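Lmo1340 protein (Listeria monocytogenes, PDB 4NLM) is of unknown function but contains a YqgU-like six-bladed beta-propeller domain and is probably a surface lipoprotein of the bacterium. Local coordinates at residues S179-W184 with N193-P198; L202-L207 with V220-Q225. One frame throughout, in Å; residues are numbered along the deposited sequence.

Contact 1. Residues S179-W184 with N193-P198; sequences SPFISW and NNKDKP
The F181 ring lies between its own neighbour P180 and K195 of the other segment. P180 CG sits over the centre of one face, 4.0 Å above the ring plane. On the opposite side the ammonium of K195 makes an off-centre cation-pi contact. K195 NZ is 4.7 Å from the F181 ring centroid and 30° off the ring normal. The extended K195 chain crosses the F181 side chain at about a right angle, and its CD reaches F181 CE2 at 3.8 Å. NZ also has weak hydrogen bonds to the backbone oxygens of D200 and E201. The N193 carbonyl oxygen lies at the ring edge, in plane, 3.6 Å from F181 CD2. F181 has two deposited conformers, and these ring contacts belong to one of them.

The two segments mark one end of a hairpin, strands 182-184 and 189-194, within a four-stranded antiparallel blade of the propeller. Here N193 N donates to F181 O (2.8 Å). Next to this bond S179 forms an ST turn: its OG accepts from F181 N. The same OG donates to N193 O at 2.7 Å, approaching from above the carbonyl plane. With OG anti to the backbone N (chi1 174°), the hydroxyl is directed at the second strand. A water also donates to S179 OG and accepts from K195 N. The buried hydroxyl is thus gripped by three bonds. The N193 side-chain amide has a different partner, donating through ND2 to I223 O.

Contact 2. Residues L202-L207 with V220-Q225; sequences LGNLYL and VANIMQ
L205 and V220 lie side by side and point the same way, while L205 and I223 cross at about a right angle. L205 CD1 rests on V220 CB at 3.9 Å. L205 CG meets I223 CG1 at the same separation, and L205 CD2 approaches I223 CB. All three residues project from one face of the sheet and are buried. T235 of strand 232-238, in the next sheet, packs against L205 and I223. L205 has two conformers, and these contacts belong to one of them.

Strands 203-209 and 212-223 form the last hairpin of this propeller blade. V220 pairs with L205 through L205 N to V220 O (2.8 Å) and a weak return bond. I223 pairs with G203 through two backbone bonds. Between these pairs the register slips by one residue. N222 and I223 both face G203, which makes a G1 beta bulge. N222 has positive phi and psi, and the chain turns a corner there.

The N204 side chain is hydrogen-bonded to this corner. Its OD1 accepts from N222 N at 2.9 Å, and the donor stands above the amide carbonyl plane, 36° out of it. OD1 also lies alongside A221 CA and CB. Two waters donate to N222 OD1. One of them accepts from N204 ND2, so the two asparagine amides are bridged as well. The other water reaches G203 O weakly. At the exposed end, L202 leans over the backbone: CD2 comes 3.5 Å from N222 O and 4.2 Å from CB of the selenomethionine M224. In L202, CG is anti to the carbonyl carbon (chi1 -63°), and chi2 of 170° then sets which methyl lies over the other segment.

The two contacts lie in one blade, their centres about 8 Å apart. Contact 1 joins the first two strands, and contact 2 joins the last two. Strands 189-194 and 203-209 are neighbours, so the contacts touch directly: N194 N bonds to N204 O, and the N193 side chain also reaches contact 2. Both are partly buried. Contact 1 buries a polar serine hydroxyl and places its aromatic and lysine pair at an exposed rim. Contact 2 buries aliphatic side chains toward the next sheet and has its asparagines and waters at the more exposed corner. It is also the larger, with 451 Å² against 235 Å².

Contact 1. Residues S179-W184 with N193-P198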
ATOM      1  N   SER A 179      -9.772 -16.599   3.836  1.00 19.10           N
ATOM      2  CA  SER A 179      -8.464 -16.302   3.310  1.00 17.35           C
ATOM      3  C   SER A 179      -7.966 -14.998   3.874  1.00 16.10           C
ATOM      4  O   SER A 179      -8.740 -14.095   4.115  1.00 19.20           O
ATOM      5  CB  SER A 179      -8.536 -16.199   1.794  1.00 17.65           C
ATOM      6  OG  SER A 179      -7.302 -15.768   1.249  1.00 18.55           O
ATOM      7  N   PRO A 180      -6.648 -14.878   4.056  1.00 16.73           N
ATOM      8  CA  PRO A 180      -6.143 -13.585   4.491  1.00 17.74           C
ATOM      9  C   PRO A 180      -5.872 -12.607   3.346  1.00 15.72           C
ATOM     10  O   PRO A 180      -5.519 -11.470   3.609  1.00 18.37           O
ATOM     11  CB  PRO A 180      -4.843 -13.959   5.206  1.00 21.20           C
ATOM     12  CG  PRO A 180      -4.360 -15.161   4.473  1.00 23.31           C
ATOM     13  CD  PRO A 180      -5.600 -15.912   4.076  1.00 18.50           C
ATOM     14  N   PHE A 181      -6.037 -13.062   2.104  0.50 14.68           N
ATOM     15  CA  PHE A 181      -5.758 -12.239   0.943  0.50 13.94           C
ATOM     16  C   PHE A 181      -7.038 -11.543   0.553  0.50 12.25           C
ATOM     17  O   PHE A 181      -7.845 -12.071  -0.206  0.50 14.25           O
ATOM     18  CB  PHE A 181      -5.202 -13.103  -0.184  0.50 14.46           C
ATOM     19  CG  PHE A 181      -4.104 -14.015   0.265  0.50 16.36           C
ATOM     20  CD1 PHE A 181      -2.957 -13.499   0.866  0.50 19.07           C
ATOM     21  CD2 PHE A 181      -4.209 -15.386   0.094  0.50 18.13           C
ATOM     22  CE1 PHE A 181      -1.936 -14.333   1.282  0.50 20.19           C
ATOM     23  CE2 PHE A 181      -3.191 -16.222   0.509  0.50 19.96           C
ATOM     24  CZ  PHE A 181      -2.061 -15.694   1.104  0.50 21.43           C
ATOM     25  N   ILE A 182      -7.184 -10.332   1.070  1.00 12.31           N
ATOM     26  CA  ILE A 182      -8.441  -9.607   0.985  1.00 12.94           C
ATOM     27  C   ILE A 182      -8.315  -8.142   0.603  1.00 12.74           C
ATOM     28  O   ILE A 182      -7.216  -7.581   0.578  1.00 14.83           O
ATOM     29  CB  ILE A 182      -9.172  -9.627   2.369  1.00 14.22           C
ATOM     30  CG1 ILE A 182      -8.303  -8.929   3.411  1.00 16.06           C
ATOM     31  CG2 ILE A 182      -9.500 -11.046   2.775  1.00 15.13           C
ATOM     32  CD1 ILE A 182      -8.914  -8.885   4.782  1.00 19.82           C
ATOM     33  N   SER A 183      -9.448  -7.566   0.216  0.50 11.94           N
ATOM     34  CA  SER A 183      -9.549  -6.148  -0.050  0.50 12.82           C
ATOM     35  C   SER A 183     -11.000  -5.719   0.076  0.50 13.92           C
ATOM     36  O   SER A 183     -11.902  -6.478  -0.247  0.50 14.02           O
ATOM     37  CB  SER A 183      -9.104  -5.817  -1.464  0.50 16.61           C
ATOM     38  OG  SER A 183      -9.257  -4.431  -1.717  0.50 18.54           O
ATOM     39  N   TRP A 184     -11.234  -4.500   0.526  1.00 12.74           N
ATOM     40  CA  TRP A 184     -12.579  -3.970   0.488  1.00 12.09           C
ATOM     41  C   TRP A 184     -12.981  -3.780  -0.978  1.00 13.73           C
ATOM     42  O   TRP A 184     -12.144  -3.525  -1.865  1.00 16.41           O
ATOM     43  CB  TRP A 184     -12.643  -2.617   1.145  1.00 13.15           C
ATOM     44  CG  TRP A 184     -12.537  -2.598   2.597  1.00 12.54           C
ATOM     45  CD1 TRP A 184     -11.492  -2.193   3.331  1.00 13.28           C
ATOM     46  CD2 TRP A 184     -13.575  -2.925   3.515  1.00 11.75           C
ATOM     47  NE1 TRP A 184     -11.786  -2.262   4.675  1.00 13.54           N
ATOM     48  CE2 TRP A 184     -13.065  -2.727   4.809  1.00 12.94           C
ATOM     49  CE3 TRP A 184     -14.891  -3.378   3.368  1.00 13.21           C
ATOM     50  CZ2 TRP A 184     -13.835  -2.911   5.945  1.00 13.62           C
ATOM     51  CZ3 TRP A 184     -15.637  -3.611   4.498  1.00 14.09           C
ATOM     52  CH2 TRP A 184     -15.108  -3.378   5.782  1.00 14.73           C
ATOM     53  N   ASN A 193      -9.027 -13.749  -2.163  1.00 13.68           N
ATOM     54  CA  ASN A 193      -8.433 -14.711  -3.067  1.00 14.45           C
ATOM     55  C   ASN A 193      -8.266 -15.973  -2.257  1.00 12.91           C
ATOM     56  O   ASN A 193      -7.411 -16.045  -1.389  1.00 15.39           O
ATOM     57  CB  ASN A 193      -7.079 -14.233  -3.592  1.00 15.17           C
ATOM     58  CG  ASN A 193      -6.532 -15.119  -4.704  1.00 14.30           C
ATOM     59  OD1 ASN A 193      -7.158 -16.082  -5.105  1.00 17.78           O
ATOM     60  ND2 ASN A 193      -5.374 -14.762  -5.226  1.00 16.55           N
ATOM     61  N   ASN A 194      -9.094 -16.967  -2.555  1.00 15.72           N
ATOM     62  CA  ASN A 194      -9.143 -18.189  -1.780  1.00 16.78           C
ATOM     63  C   ASN A 194      -8.313 -19.271  -2.450  1.00 17.39           C
ATOM     64  O   ASN A 194      -8.622 -19.732  -3.551  1.00 18.90           O
ATOM     65  CB  ASN A 194     -10.597 -18.645  -1.595  1.00 17.70           C
ATOM     66  CG  ASN A 194     -11.444 -17.664  -0.771  1.00 19.50           C
ATOM     67  OD1 ASN A 194     -11.038 -16.533  -0.490  1.00 22.01           O
ATOM     68  ND2 ASN A 194     -12.643 -18.092  -0.410  1.00 25.72           N
ATOM     69  N   LYS A 195      -7.225 -19.646  -1.786  1.00 20.62           N
ATOM     70  CA  LYS A 195      -6.311 -20.641  -2.313  1.00 21.18           C
ATOM     71  C   LYS A 195      -6.660 -21.993  -1.731  1.00 23.28           C
ATOM     72  O   LYS A 195      -6.986 -22.096  -0.544  1.00 28.55           O
ATOM     73  CB  LYS A 195      -4.891 -20.229  -1.976  1.00 24.73           C
ATOM     74  CG  LYS A 195      -4.548 -18.898  -2.611  1.00 24.87           C
ATOM     75  CD  LYS A 195      -3.090 -18.546  -2.480  1.00 33.27           C
ATOM     76  CE  LYS A 195      -2.847 -17.211  -3.146  1.00 29.06           C
ATOM     77  NZ  LYS A 195      -1.415 -16.853  -3.194  1.00 33.14           N
ATOM     78  N   ASP A 196      -6.631 -23.039  -2.554  1.00 24.29           N
ATOM     79  CA  ASP A 196      -7.022 -24.374  -2.074  1.00 28.27           C
ATOM     80  C   ASP A 196      -6.025 -24.955  -1.077  1.00 26.91           C
ATOM     81  O   ASP A 196      -6.420 -25.655  -0.146  1.00 31.63           O
ATOM     82  CB  ASP A 196      -7.288 -25.330  -3.243  1.00 27.67           C
ATOM     83  CG  ASP A 196      -8.546 -24.955  -4.030  1.00 31.85           C
ATOM     84  OD1 ASP A 196      -9.365 -24.163  -3.510  1.00 36.35           O
ATOM     85  OD2 ASP A 196      -8.724 -25.456  -5.163  1.00 43.39           O
ATOM     86  N   LYS A 197      -4.746 -24.650  -1.280  1.00 26.35           N
ATOM     87  CA  LYS A 197      -3.658 -25.032  -0.379  1.00 25.30           C
ATOM     88  C   LYS A 197      -2.883 -23.741  -0.128  1.00 25.57           C
ATOM     89  O   LYS A 197      -2.720 -22.938  -1.036  1.00 28.66           O
ATOM     90  CB  LYS A 197      -2.734 -26.081  -0.990  1.00 26.27           C
ATOM     91  CG  LYS A 197      -3.387 -27.411  -1.303  1.00 27.50           C
ATOM     92  CD  LYS A 197      -2.359 -28.386  -1.865  1.00 27.17           C
ATOM     93  CE  LYS A 197      -2.986 -29.741  -2.176  1.00 30.74           C
ATOM     94  NZ  LYS A 197      -2.038 -30.701  -2.811  1.00 37.99           N
ATOM     95  N   PRO A 198      -2.397 -23.537   1.102  1.00 31.19           N
ATOM     96  CA  PRO A 198      -1.693 -22.303   1.485  1.00 35.93           C
ATOM     97  C   PRO A 198      -0.470 -21.923   0.651  1.00 34.01           C
ATOM     98  O   PRO A 198      -0.173 -20.736   0.516  1.00 47.87           O
ATOM     99  CB  PRO A 198      -1.279 -22.577   2.934  1.00 39.09           C
ATOM    100  CG  PRO A 198      -2.298 -23.534   3.436  1.00 37.52           C
ATOM    101  CD  PRO A 198      -2.635 -24.408   2.264  1.00 30.31           C
TER
HETATM  102  O   HOH W   1      -6.377 -18.568   0.836  1.00 23.64           O

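Contact 2. Residues L202-L207 with V220-Q225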
ATOM      1  N   LEU A 202      -1.811 -19.649  -7.178  1.00 17.23           N
ATOM      2  CA  LEU A 202      -3.127 -19.207  -7.630  1.00 16.54           C
ATOM      3  C   LEU A 202      -4.251 -19.529  -6.676  1.00 14.25           C
ATOM      4  O   LEU A 202      -4.191 -20.479  -5.931  1.00 18.82           O
ATOM      5  CB  LEU A 202      -3.486 -19.867  -8.995  1.00 22.29           C
ATOM      6  CG  LEU A 202      -2.694 -19.636 -10.271  1.00 24.57           C
ATOM      7  CD1 LEU A 202      -3.120 -20.577 -11.371  1.00 22.60           C
ATOM      8  CD2 LEU A 202      -2.919 -18.213 -10.699  1.00 24.87           C
ATOM      9  N   GLY A 203      -5.305 -18.741  -6.753  1.00 14.96           N
ATOM     10  CA  GLY A 203      -6.543 -18.988  -6.019  1.00 15.29           C
ATOM     11  C   GLY A 203      -7.707 -18.522  -6.859  1.00 15.54           C
ATOM     12  O   GLY A 203      -7.546 -18.202  -8.028  1.00 15.61           O
ATOM     13  N   ASN A 204      -8.890 -18.489  -6.267  1.00 15.10           N
ATOM     14  CA  ASN A 204     -10.084 -18.004  -6.947  1.00 15.64           C
ATOM     15  C   ASN A 204     -10.622 -16.824  -6.160  1.00 14.59           C
ATOM     16  O   ASN A 204     -10.651 -16.866  -4.932  1.00 15.45           O
ATOM     17  CB  ASN A 204     -11.090 -19.143  -7.063  1.00 17.84           C
ATOM     18  CG  ASN A 204     -10.584 -20.236  -7.971  1.00 19.37           C
ATOM     19  OD1 ASN A 204     -10.417 -20.009  -9.161  1.00 23.34           O
ATOM     20  ND2 ASN A 204     -10.304 -21.409  -7.417  1.00 28.19           N
ATOM     21  N   LEU A 205     -11.010 -15.767  -6.861  0.50 13.72           N
ATOM     22  CA  LEU A 205     -11.510 -14.560  -6.208  0.50 13.10           C
ATOM     23  C   LEU A 205     -12.999 -14.641  -5.963  0.50 13.27           C
ATOM     24  O   LEU A 205     -13.748 -14.925  -6.884  0.50 15.80           O
ATOM     25  CB  LEU A 205     -11.254 -13.337  -7.059  0.50 11.55           C
ATOM     26  CG  LEU A 205      -9.845 -13.020  -7.479  0.50 10.16           C
ATOM     27  CD1 LEU A 205      -9.825 -11.647  -8.110  0.50 13.42           C
ATOM     28  CD2 LEU A 205      -8.961 -13.043  -6.246  0.50  9.97           C
ATOM     29  N   TYR A 206     -13.386 -14.357  -4.719  1.00 14.36           N
ATOM     30  CA  TYR A 206     -14.760 -14.372  -4.273  1.00 16.05           C
ATOM     31  C   TYR A 206     -15.160 -13.010  -3.738  1.00 16.23           C
ATOM     32  O   TYR A 206     -14.369 -12.309  -3.128  1.00 16.78           O
ATOM     33  CB  TYR A 206     -14.939 -15.404  -3.153  1.00 17.92           C
ATOM     34  CG  TYR A 206     -14.938 -16.814  -3.651  1.00 19.06           C
ATOM     35  CD1 TYR A 206     -13.759 -17.499  -3.818  1.00 18.33           C
ATOM     36  CD2 TYR A 206     -16.124 -17.469  -3.939  1.00 23.39           C
ATOM     37  CE1 TYR A 206     -13.741 -18.798  -4.277  1.00 23.62           C
ATOM     38  CE2 TYR A 206     -16.119 -18.776  -4.400  1.00 28.92           C
ATOM     39  CZ  TYR A 206     -14.919 -19.428  -4.576  1.00 28.23           C
ATOM     40  OH  TYR A 206     -14.888 -20.728  -5.026  1.00 35.72           O
ATOM     41  N   LEU A 207     -16.425 -12.658  -3.969  1.00 17.88           N
ATOM     42  CA  LEU A 207     -17.037 -11.438  -3.450  1.00 16.37           C
ATOM     43  C   LEU A 207     -18.045 -11.854  -2.374  1.00 17.83           C
ATOM     44  O   LEU A 207     -18.775 -12.833  -2.545  1.00 19.02           O
ATOM     45  CB  LEU A 207     -17.816 -10.704  -4.535  1.00 20.01           C
ATOM     46  CG  LEU A 207     -18.461  -9.368  -4.157  1.00 18.83           C
ATOM     47  CD1 LEU A 207     -17.411  -8.337  -3.767  1.00 19.42           C
ATOM     48  CD2 LEU A 207     -19.298  -8.829  -5.315  1.00 22.13           C
ATOM     49  N   VAL A 220     -13.852 -14.258 -10.152  1.00 17.81           N
ATOM     50  CA  VAL A 220     -12.741 -14.411 -11.099  1.00 18.12           C
ATOM     51  C   VAL A 220     -11.919 -15.639 -10.713  1.00 17.05           C
ATOM     52  O   VAL A 220     -11.425 -15.724  -9.609  1.00 17.18           O
ATOM     53  CB  VAL A 220     -11.804 -13.171 -11.122  1.00 18.23           C
ATOM     54  CG1 VAL A 220     -10.828 -13.284 -12.268  1.00 18.84           C
ATOM     55  CG2 VAL A 220     -12.591 -11.876 -11.256  1.00 21.64           C
ATOM     56  N   ALA A 221     -11.742 -16.564 -11.645  1.00 18.28           N
ATOM     57  CA  ALA A 221     -11.020 -17.771 -11.370  1.00 17.67           C
ATOM     58  C   ALA A 221      -9.530 -17.622 -11.639  1.00 15.58           C
ATOM     59  O   ALA A 221      -9.100 -16.850 -12.477  1.00 17.29           O
ATOM     60  CB  ALA A 221     -11.569 -18.893 -12.243  1.00 22.46           C
ATOM     61  N   ASN A 222      -8.738 -18.381 -10.896  1.00 16.42           N
ATOM     62  CA  ASN A 222      -7.314 -18.566 -11.180  1.00 15.03           C
ATOM     63  C   ASN A 222      -6.483 -17.290 -11.238  1.00 15.15           C
ATOM     64  O   ASN A 222      -5.848 -16.977 -12.241  1.00 16.12           O
ATOM     65  CB  ASN A 222      -7.192 -19.360 -12.475  1.00 15.53           C
ATOM     66  CG  ASN A 222      -7.930 -20.675 -12.420  1.00 17.18           C
ATOM     67  OD1 ASN A 222      -7.770 -21.464 -11.475  1.00 20.02           O
ATOM     68  ND2 ASN A 222      -8.761 -20.910 -13.408  1.00 16.78           N
ATOM     69  N   ILE A 223      -6.432 -16.613 -10.104  1.00 14.24           N
ATOM     70  CA  ILE A 223      -5.716 -15.366  -9.942  1.00 13.07           C
ATOM     71  C   ILE A 223      -4.593 -15.496  -8.918  1.00 12.33           C
ATOM     72  O   ILE A 223      -4.752 -16.142  -7.878  1.00 13.17           O
ATOM     73  CB  ILE A 223      -6.702 -14.272  -9.499  1.00 13.17           C
ATOM     74  CG1 ILE A 223      -7.752 -14.043 -10.598  1.00 15.60           C
ATOM     75  CG2 ILE A 223      -5.982 -12.985  -9.140  1.00 14.49           C
ATOM     76  CD1 ILE A 223      -7.196 -13.775 -11.970  1.00 16.56           C
HETATM   77  N   MSE A 224      -3.447 -14.905  -9.217  1.00 12.73           N
HETATM   78  CA  MSE A 224      -2.320 -14.918  -8.289  1.00 12.32           C
HETATM   79  C   MSE A 224      -2.335 -13.780  -7.290  1.00 13.09           C
HETATM   80  O   MSE A 224      -2.074 -13.998  -6.116  1.00 18.28           O
HETATM   81  CB  MSE A 224      -1.021 -14.868  -9.112  1.00 15.84           C
HETATM   82  CG  MSE A 224       0.223 -14.826  -8.264  1.00 19.04           C
HETATM   83 SE   MSE A 224       1.766 -14.496  -9.418  1.00 23.84          SE
HETATM   84  CE  MSE A 224       1.223 -15.341 -11.068  1.00 24.85           C
ATOM     85  N   GLN A 225      -2.676 -12.569  -7.732  1.00 12.45           N
ATOM     86  CA  GLN A 225      -2.600 -11.412  -6.864  1.00 13.54           C
ATOM     87  C   GLN A 225      -3.681 -10.456  -7.362  1.00 10.77           C
ATOM     88  O   GLN A 225      -3.994 -10.463  -8.558  1.00 11.53           O
ATOM     89  CB  GLN A 225      -1.205 -10.769  -6.996  1.00 14.55           C
ATOM     90  CG  GLN A 225      -0.931  -9.657  -5.999  1.00 18.84           C
ATOM     91  CD  GLN A 225       0.514  -9.213  -6.048  1.00 18.31           C
ATOM     92  OE1 GLN A 225       1.400 -10.043  -6.193  1.00 24.52           O
ATOM     93  NE2 GLN A 225       0.757  -7.943  -5.853  1.00 25.28           N
TER
HETATM   94  O   HOH W   2      -6.886 -21.417  -8.875  1.00 33.67           O
HETATM   95  O   HOH W   3      -8.338 -23.036  -9.340  1.00 33.99           O